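Side-chain contact in glutathione S-transferase enzyme with thioredoxin-like domain (Xenorhabdus nematophila, PDB 4L8E), which binds glutathione, two molecules per subunit, and probably transfers it to electrophilic substrates as a member of the glutathione S-transferase family: residues Y40-T43 against L44-E48. Sequence-based numbering, arbitrary orientation.
Sequences YKIT and LFLEE
Ile42 and Leu46 meet one turn apart on helix 37-49, the helix of the beta-alpha-beta unit in the thioredoxin-like domain. CG2 of Ile42 touches CD1 of Leu46 at 3.9 Å, and the two side chains meet at a slant. A chi1 of -48°, which places CG1 of Ile42, leaves CG2 opposite the backbone N and leaning along the helix to Leu46. The ethyl branch, CG1 and CD1, heads back the other way, so a single methyl carries the contact.

Leu44 lies back over the preceding turn. Its CG is 3.1 Å from Tyr40 O, the carbonyl that also accepts a hydrogen bond from Leu44 N at 2.8 Å. With chi1 at -75°, CG of Leu44 folds back next to its own N, over the Tyr40 carbonyl that N bonds. Glu47 does the same one turn after Thr43: its CG comes within 3.1 Å of Thr43 O. Its chain then bends at chi2, and OE2 of Glu47 is hydrogen-bonded to Tyr53 OH.

Phe45 meets residues 40-43 through its CB, 3.6 Å from Ile42 O, while its ring leads away from them. The helix packs between strand 30-33 and helices 99-110 and 224-230.

Tyr40 and Lys41 line two different glutathione sites, and NZ of the extended Lys41 is hydrogen-bonded to Asn38 OD1, Ser99 OG and Gln131 OE1, which hold the ammonium group in place.

The backbone hydrogen bonds are those of an alpha helix; the one from Phe45 N to Lys41 O is the long one, at 3.3 Å. Leu46 N donates to Ile42 O at 2.9 Å, and CG of Leu46 sits 3.4 Å from that same Ile42 oxygen.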
# COMPACT_ATOMS: atom_id res chain seq x y z
N TYR A 40 8.13 0.80 13.87
CA TYR A 40 7.41 0.26 15.03
C TYR A 40 6.38 -0.78 14.61
O TYR A 40 6.07 -1.69 15.38
CB TYR A 40 6.70 1.35 15.81
CG TYR A 40 7.63 2.17 16.69
CD1 TYR A 40 8.31 1.58 17.75
CD2 TYR A 40 7.80 3.51 16.47
CE1 TYR A 40 9.15 2.35 18.55
CE2 TYR A 40 8.64 4.27 17.24
CZ TYR A 40 9.30 3.69 18.28
OH TYR A 40 10.13 4.48 19.05
N LYS A 41 5.86 -0.70 13.39
CA LYS A 41 4.95 -1.74 12.94
C LYS A 41 5.58 -3.11 13.11
O LYS A 41 4.92 -4.07 13.51
CB LYS A 41 4.58 -1.58 11.47
CG LYS A 41 3.81 -0.33 11.11
CD LYS A 41 3.64 -0.30 9.60
CE LYS A 41 2.95 0.96 9.10
NZ LYS A 41 2.93 0.98 7.59
N ILE A 42 6.85 -3.21 12.76
CA ILE A 42 7.51 -4.50 12.71
C ILE A 42 7.93 -4.95 14.10
O ILE A 42 7.78 -6.12 14.46
CB ILE A 42 8.68 -4.54 11.72
CG1 ILE A 42 8.25 -3.93 10.37
CG2 ILE A 42 9.17 -5.96 11.58
CD1 ILE A 42 6.97 -4.56 9.74
N THR A 43 8.46 -4.04 14.90
CA THR A 43 8.79 -4.43 16.29
C THR A 43 7.54 -4.75 17.11
O THR A 43 7.58 -5.63 17.96
CB THR A 43 9.67 -3.40 17.01
OG1 THR A 43 9.00 -2.14 17.00
CG2 THR A 43 11.03 -3.30 16.33
N LEU A 44 6.42 -4.09 16.84
CA LEU A 44 5.16 -4.51 17.46
C LEU A 44 4.85 -5.97 17.16
O LEU A 44 4.55 -6.75 18.08
CB LEU A 44 3.98 -3.63 17.01
CG LEU A 44 3.88 -2.22 17.58
CD1 LEU A 44 2.75 -1.45 16.86
CD2 LEU A 44 3.65 -2.18 19.10
N PHE A 45 4.91 -6.34 15.87
CA PHE A 45 4.62 -7.69 15.45
C PHE A 45 5.60 -8.66 16.15
O PHE A 45 5.18 -9.63 16.73
CB PHE A 45 4.70 -7.87 13.94
CG PHE A 45 4.36 -9.25 13.52
CD1 PHE A 45 5.32 -10.26 13.58
CD2 PHE A 45 3.09 -9.59 13.13
CE1 PHE A 45 5.00 -11.55 13.24
CE2 PHE A 45 2.78 -10.87 12.80
CZ PHE A 45 3.74 -11.86 12.86
N LEU A 46 6.89 -8.37 16.09
CA LEU A 46 7.90 -9.31 16.61
C LEU A 46 7.77 -9.46 18.13
O LEU A 46 7.97 -10.56 18.69
CB LEU A 46 9.30 -8.83 16.21
CG LEU A 46 9.56 -8.95 14.69
CD1 LEU A 46 10.79 -8.14 14.32
CD2 LEU A 46 9.72 -10.39 14.27
N GLU A 47 7.46 -8.37 18.81
CA GLU A 47 7.27 -8.42 20.25
C GLU A 47 5.99 -9.18 20.66
O GLU A 47 5.97 -9.86 21.70
CB GLU A 47 7.25 -7.01 20.84
CG GLU A 47 8.62 -6.31 20.81
CD GLU A 47 9.69 -6.96 21.69
OE1 GLU A 47 9.35 -7.55 22.73
OE2 GLU A 47 10.89 -6.81 21.34
N GLU A 48 4.94 -9.07 19.85
CA GLU A 48 3.72 -9.85 20.08
C GLU A 48 3.97 -11.36 19.96
O GLU A 48 3.48 -12.15 20.77
CB GLU A 48 2.62 -9.46 19.09
CG GLU A 48 2.05 -8.07 19.27
CD GLU A 48 1.08 -7.93 20.45
OE1 GLU A 48 0.79 -8.91 21.19
OE2 GLU A 48 0.59 -6.79 20.64